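Local coordinates for protein putative Chlorite dismutase TA0507 (Thermoplasma acidophilum, PDB 3DTZ) that is of unknown function but belongs to the chlorite dismutase family, whose members generally bind heme and act as oxidoreductases, at residues R49-I54 with V79-S84; I69-R74 with G237-F242. All blocks are in the same frame, centred on the assembly; numbering follows the deposited sequence.

Contact 1 of 2, residues R49-I54 with V79-S84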
loop_
_atom_site.group_PDB
_atom_site.type_symbol
_atom_site.label_atom_id
_atom_site.label_comp_id
_atom_site.label_asym_id
_atom_site.label_seq_id
_atom_site.Cartn_x
_atom_site.Cartn_y
_atom_site.Cartn_z
ATOM N N ARG D 49 -7.910 -2.868 -33.191
ATOM C CA ARG D 49 -9.230 -2.369 -33.554
ATOM C C ARG D 49 -9.809 -1.571 -32.380
ATOM O O ARG D 49 -10.440 -0.519 -32.564
ATOM C CB ARG D 49 -10.161 -3.519 -33.966
ATOM C CG ARG D 49 -9.804 -4.186 -35.263
ATOM C CD ARG D 49 -10.942 -5.148 -35.720
ATOM N NE ARG D 49 -11.208 -6.176 -34.709
ATOM C CZ ARG D 49 -10.684 -7.401 -34.713
ATOM N NH1 ARG D 49 -9.859 -7.791 -35.684
ATOM N NH2 ARG D 49 -10.991 -8.252 -33.735
HETATM N N MSE D 50 -9.577 -2.049 -31.168
HETATM C CA MSE D 50 -10.101 -1.335 -30.010
HETATM C C MSE D 50 -9.474 0.056 -29.781
HETATM O O MSE D 50 -10.172 1.002 -29.439
HETATM C CB MSE D 50 -9.979 -2.196 -28.762
HETATM C CG MSE D 50 -10.572 -1.510 -27.547
HETATM SE SE MSE D 50 -9.168 -0.913 -26.415
HETATM C CE MSE D 50 -8.888 -2.605 -25.713
HETATM N N MSE D 51 -8.164 0.169 -29.925
HETATM C CA MSE D 51 -7.473 1.465 -29.781
HETATM C C MSE D 51 -7.859 2.451 -30.884
HETATM O O MSE D 51 -8.081 3.639 -30.623
HETATM C CB MSE D 51 -5.973 1.266 -29.793
HETATM C CG MSE D 51 -5.452 0.478 -28.626
HETATM SE SE MSE D 51 -5.476 1.650 -27.031
HETATM C CE MSE D 51 -4.808 0.338 -25.818
ATOM N N ARG D 52 -7.951 1.956 -32.115
ATOM C CA ARG D 52 -8.436 2.797 -33.210
ATOM C C ARG D 52 -9.849 3.313 -32.896
ATOM O O ARG D 52 -10.139 4.476 -33.103
ATOM C CB ARG D 52 -8.362 2.047 -34.540
ATOM C CG ARG D 52 -6.939 1.987 -35.092
ATOM C CD ARG D 52 -6.867 1.397 -36.517
ATOM N NE ARG D 52 -7.009 -0.062 -36.498
ATOM C CZ ARG D 52 -7.974 -0.758 -37.095
ATOM N NH1 ARG D 52 -8.926 -0.160 -37.817
ATOM N NH2 ARG D 52 -7.974 -2.079 -36.988
ATOM N N SER D 53 -10.716 2.446 -32.387
ATOM C CA SER D 53 -12.069 2.852 -32.034
ATOM C C SER D 53 -12.135 3.909 -30.917
ATOM O O SER D 53 -12.925 4.855 -31.007
ATOM C CB SER D 53 -12.942 1.647 -31.703
ATOM O OG SER D 53 -14.276 2.080 -31.466
ATOM N N ILE D 54 -11.313 3.759 -29.876
ATOM C CA ILE D 54 -11.203 4.786 -28.835
ATOM C C ILE D 54 -10.829 6.129 -29.461
ATOM O O ILE D 54 -11.478 7.139 -29.210
ATOM C CB ILE D 54 -10.175 4.377 -27.726
ATOM C CG1 ILE D 54 -10.686 3.144 -26.990
ATOM C CG2 ILE D 54 -9.939 5.540 -26.751
ATOM C CD1 ILE D 54 -9.777 2.639 -25.869
ATOM N N VAL D 79 -0.147 1.824 -21.262
ATOM C CA VAL D 79 -0.659 2.929 -22.067
ATOM C C VAL D 79 -1.129 4.046 -21.147
ATOM O O VAL D 79 -1.628 3.766 -20.036
ATOM C CB VAL D 79 -1.800 2.460 -23.023
ATOM C CG1 VAL D 79 -2.963 1.864 -22.219
ATOM C CG2 VAL D 79 -2.288 3.597 -23.906
ATOM N N ILE D 80 -0.990 5.287 -21.614
ATOM C CA ILE D 80 -1.497 6.472 -20.897
ATOM C C ILE D 80 -2.368 7.240 -21.878
ATOM O O ILE D 80 -2.001 7.382 -23.039
ATOM C CB ILE D 80 -0.336 7.396 -20.456
ATOM C CG1 ILE D 80 0.662 6.627 -19.580
ATOM C CG2 ILE D 80 -0.877 8.664 -19.705
ATOM C CD1 ILE D 80 2.137 7.221 -19.608
ATOM N N PHE D 81 -3.530 7.693 -21.403
ATOM C CA PHE D 81 -4.473 8.503 -22.168
ATOM C C PHE D 81 -4.542 9.896 -21.538
ATOM O O PHE D 81 -4.606 10.025 -20.321
ATOM C CB PHE D 81 -5.889 7.870 -22.072
ATOM C CG PHE D 81 -5.993 6.507 -22.712
ATOM C CD1 PHE D 81 -5.954 6.384 -24.110
ATOM C CD2 PHE D 81 -6.105 5.350 -21.934
ATOM C CE1 PHE D 81 -6.038 5.129 -24.729
ATOM C CE2 PHE D 81 -6.176 4.075 -22.547
ATOM C CZ PHE D 81 -6.166 3.977 -23.949
ATOM N N TRP D 82 -4.584 10.927 -22.363
ATOM C CA TRP D 82 -4.778 12.293 -21.884
ATOM C C TRP D 82 -5.864 12.953 -22.755
ATOM O O TRP D 82 -5.772 12.919 -23.964
ATOM C CB TRP D 82 -3.467 13.065 -22.001
ATOM C CG TRP D 82 -3.540 14.535 -21.703
ATOM C CD1 TRP D 82 -4.344 15.165 -20.761
ATOM C CD2 TRP D 82 -2.768 15.565 -22.334
ATOM N NE1 TRP D 82 -4.115 16.535 -20.795
ATOM C CE2 TRP D 82 -3.145 16.804 -21.734
ATOM C CE3 TRP D 82 -1.772 15.564 -23.342
ATOM C CZ2 TRP D 82 -2.554 18.036 -22.101
ATOM C CZ3 TRP D 82 -1.184 16.794 -23.718
ATOM C CH2 TRP D 82 -1.605 18.025 -23.114
ATOM N N TYR D 83 -6.885 13.546 -22.141
ATOM C CA TYR D 83 -7.904 14.268 -22.942
ATOM C C TYR D 83 -8.487 15.417 -22.129
ATOM O O TYR D 83 -8.413 15.392 -20.880
ATOM C CB TYR D 83 -9.039 13.331 -23.400
ATOM C CG TYR D 83 -9.664 12.527 -22.298
ATOM C CD1 TYR D 83 -10.737 13.026 -21.554
ATOM C CD2 TYR D 83 -9.130 11.278 -21.946
ATOM C CE1 TYR D 83 -11.297 12.251 -20.501
ATOM C CE2 TYR D 83 -9.666 10.525 -20.930
ATOM C CZ TYR D 83 -10.741 11.009 -20.217
ATOM O OH TYR D 83 -11.223 10.232 -19.191
ATOM N N SER D 84 -9.106 16.367 -22.831
ATOM C CA SER D 84 -9.607 17.608 -22.215
ATOM C C SER D 84 -10.932 18.037 -22.849
ATOM O O SER D 84 -11.152 17.785 -24.022
ATOM C CB SER D 84 -8.580 18.738 -22.357
ATOM O OG SER D 84 -7.251 18.283 -22.114
#
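M51, deposited as selenomethionine, reaches from helix 41-60 to F81 on strand 79-85 and gives the larger share of the helix side. Its CB leaves the helix across the line to the strand. CG lies beside the backbone N, anti to the carbonyl carbon (chi1 -65°), and stays on the helix side; the chain then bends at chi2, which swings the selenium round to the strand. SE sits 3.9 Å from CZ of F81 and 5.2 Å from its ring centroid. The line from SE to the centroid lies 81° off the ring normal, so this is an edge-on Met-aromatic contact, the two side chains crossing at nearly a right angle. Beyond it, CE of M51 ends 4.3 Å from CG1 of V79. I54, one helical turn on, points at the strand and brings its CD1 to 4.3 Å from CZ of F81, approaching the ring obliquely. V79 CG2 lies 3.9 Å above one face of the F81 ring, offset toward its rim. Helix 41-60 thus packs against the antiparallel sheet of the chlorite dismutase family domain through side chains alone, the short axes 12.7 Å apart. No hydrogen bond links the segments, and all four touching residues are buried: the chemistry is dispersion between apolar groups, with the selenium, standing in for the methionine sulfur, at the edge of the ring.

Contact 2 of 2, residues I69-R74 with G237-F242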
loop_
_atom_site.group_PDB
_atom_site.type_symbol
_atom_site.label_atom_id
_atom_site.label_comp_id
_atom_site.label_asym_id
_atom_site.label_seq_id
_atom_site.Cartn_x
_atom_site.Cartn_y
_atom_site.Cartn_z
ATOM N N ILE D 69 -2.547 9.495 -26.963
ATOM C CA ILE D 69 -2.196 8.207 -26.355
ATOM C C ILE D 69 -0.660 8.176 -26.215
ATOM O O ILE D 69 0.030 8.668 -27.111
ATOM C CB ILE D 69 -2.685 7.011 -27.234
ATOM C CG1 ILE D 69 -4.183 7.163 -27.543
ATOM C CG2 ILE D 69 -2.441 5.699 -26.459
ATOM C CD1 ILE D 69 -4.719 6.202 -28.595
ATOM N N TYR D 70 -0.145 7.592 -25.126
ATOM C CA TYR D 70 1.301 7.459 -24.903
ATOM C C TYR D 70 1.657 6.035 -24.483
ATOM O O TYR D 70 0.922 5.396 -23.727
ATOM C CB TYR D 70 1.780 8.396 -23.790
ATOM C CG TYR D 70 1.497 9.822 -24.120
ATOM C CD1 TYR D 70 0.268 10.400 -23.776
ATOM C CD2 TYR D 70 2.427 10.574 -24.834
ATOM C CE1 TYR D 70 -0.023 11.730 -24.134
ATOM C CE2 TYR D 70 2.159 11.900 -25.199
ATOM C CZ TYR D 70 0.940 12.470 -24.831
ATOM O OH TYR D 70 0.674 13.764 -25.165
ATOM N N ARG D 71 2.785 5.562 -24.995
ATOM C CA ARG D 71 3.458 4.367 -24.479
ATOM C C ARG D 71 4.101 4.774 -23.154
ATOM O O ARG D 71 4.432 5.944 -22.962
ATOM C CB ARG D 71 4.554 3.940 -25.460
ATOM C CG ARG D 71 3.998 3.524 -26.848
ATOM C CD ARG D 71 4.997 3.778 -27.974
ATOM N NE ARG D 71 6.189 2.917 -27.880
ATOM C CZ ARG D 71 7.242 3.044 -28.679
ATOM N NH1 ARG D 71 7.257 3.992 -29.636
ATOM N NH2 ARG D 71 8.275 2.209 -28.546
ATOM N N SER D 72 4.263 3.821 -22.242
ATOM C CA SER D 72 4.706 4.118 -20.898
ATOM C C SER D 72 6.078 3.557 -20.636
ATOM O O SER D 72 6.323 2.379 -20.903
ATOM C CB SER D 72 3.696 3.521 -19.890
ATOM O OG SER D 72 4.227 3.409 -18.560
ATOM N N TYR D 73 6.950 4.380 -20.059
ATOM C CA TYR D 73 8.233 3.915 -19.571
ATOM C C TYR D 73 8.113 3.055 -18.285
ATOM O O TYR D 73 8.970 2.221 -18.023
ATOM C CB TYR D 73 9.187 5.098 -19.352
ATOM C CG TYR D 73 9.818 5.585 -20.635
ATOM C CD1 TYR D 73 9.157 6.494 -21.463
ATOM C CD2 TYR D 73 11.055 5.086 -21.054
ATOM C CE1 TYR D 73 9.756 6.934 -22.675
ATOM C CE2 TYR D 73 11.645 5.506 -22.269
ATOM C CZ TYR D 73 10.988 6.442 -23.055
ATOM O OH TYR D 73 11.536 6.868 -24.248
ATOM N N ARG D 74 7.057 3.232 -17.503
ATOM C CA ARG D 74 6.906 2.457 -16.264
ATOM C C ARG D 74 6.290 1.118 -16.577
ATOM O O ARG D 74 5.367 1.049 -17.384
ATOM C CB ARG D 74 5.930 3.179 -15.337
ATOM C CG ARG D 74 6.398 4.543 -14.863
ATOM C CD ARG D 74 5.177 5.276 -14.204
ATOM N NE ARG D 74 4.813 4.637 -12.938
ATOM C CZ ARG D 74 5.136 5.088 -11.732
ATOM N NH1 ARG D 74 5.821 6.228 -11.577
ATOM N NH2 ARG D 74 4.763 4.407 -10.673
ATOM N N GLY D 237 -3.280 3.553 -34.166
ATOM C CA GLY D 237 -2.998 2.404 -35.036
ATOM C C GLY D 237 -1.658 1.706 -34.866
ATOM O O GLY D 237 -1.427 0.646 -35.469
ATOM N N ASP D 238 -0.760 2.289 -34.062
ATOM C CA ASP D 238 0.594 1.732 -33.880
ATOM C C ASP D 238 0.775 1.054 -32.518
ATOM O O ASP D 238 1.713 0.252 -32.323
ATOM C CB ASP D 238 1.656 2.827 -34.036
ATOM C CG ASP D 238 1.772 3.339 -35.454
ATOM O OD1 ASP D 238 1.351 2.640 -36.403
ATOM O OD2 ASP D 238 2.318 4.449 -35.619
ATOM N N ILE D 239 -0.125 1.355 -31.581
ATOM C CA ILE D 239 0.082 0.920 -30.176
ATOM C C ILE D 239 0.067 -0.619 -29.975
ATOM O O ILE D 239 0.929 -1.160 -29.287
ATOM C CB ILE D 239 -0.774 1.789 -29.143
ATOM C CG1 ILE D 239 -0.312 1.614 -27.679
ATOM C CG2 ILE D 239 -2.247 1.496 -29.307
ATOM C CD1 ILE D 239 1.160 1.740 -27.461
ATOM N N ALA D 240 -0.856 -1.327 -30.624
ATOM C CA ALA D 240 -0.917 -2.778 -30.470
ATOM C C ALA D 240 0.379 -3.437 -30.924
ATOM O O ALA D 240 0.878 -4.387 -30.295
ATOM C CB ALA D 240 -2.138 -3.353 -31.201
ATOM N N GLY D 241 0.964 -2.913 -31.998
ATOM C CA GLY D 241 2.240 -3.416 -32.472
ATOM C C GLY D 241 3.405 -3.197 -31.527
ATOM O O GLY D 241 4.311 -4.029 -31.449
ATOM N N PHE D 242 3.396 -2.066 -30.835
ATOM C CA PHE D 242 4.399 -1.791 -29.816
ATOM C C PHE D 242 4.184 -2.642 -28.567
ATOM O O PHE D 242 5.165 -3.086 -27.954
ATOM C CB PHE D 242 4.414 -0.308 -29.455
ATOM C CG PHE D 242 5.068 0.564 -30.504
ATOM C CD1 PHE D 242 6.416 0.381 -30.824
ATOM C CD2 PHE D 242 4.341 1.562 -31.170
ATOM C CE1 PHE D 242 7.040 1.176 -31.790
ATOM C CE2 PHE D 242 4.956 2.360 -32.152
ATOM C CZ PHE D 242 6.301 2.166 -32.455
#
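The R71 guanidinium stacks face to face with the F242 ring, a cation-pi stack that ties strand 64-72 of the antiparallel sheet to the C-terminal helix 236-243. The planes are 10° apart and the centres 3.6 Å, with the line from CZ of R71 to the F242 centroid tilted 16° from the ring normal. Overlap is spread over the group: NH1 of R71 lies 3.5 Å from CZ of F242, toward the ring's rim, while CD1 of F242 sits over the centre of the guanidinium. A bend at chi3 (67°) turns the head of the arginine to present this face. Nearer the backbone, R71 and I239 run alongside one another, pointing opposite ways, both directed across the interface. In I239, CG1 anti to the backbone N together with a bend at chi2 brings CD1 to the aliphatic stem of R71. The arginine also faces a second subunit, where its NE makes a salt bridge to OE2 of E96 of that chain; the same glutamate packs on F242, so the guanidinium has the aromatic ring at one face and the E96 carboxylate as a bonded partner of NE at the subunit interface. Replacing R71 with a leucine would probably leave E96 of the second subunit without this charge partner and the face of F242 without its stacked cation. The shortest distance in the contact, tight for two carbons, is 3.4 Å between I239 CD1 and R71 CG.

Overall arrangement
Contacts 1 and 2 lie with their centres 10 Å apart, on the same side of the chain's centre, and share one sheet. Strands 64-72 and 79-85 are antiparallel neighbours there, with Y70 N 2.8 Å from I80 O, a probable hydrogen bond. Apolar side chains join the contacts too: V79 CG2 packs 3.3 Å from I69 CG2, and M51 CG lies 3.4 Å from I239 CG2. Helices 41-60 and 236-243 therefore meet each other as well as the sheet. Contact 1 is wholly apolar and is touched by no other chain of the assembly, whereas contact 2 extends to the second subunit. Neither set of residues is known to line the heme pocket expected of this family.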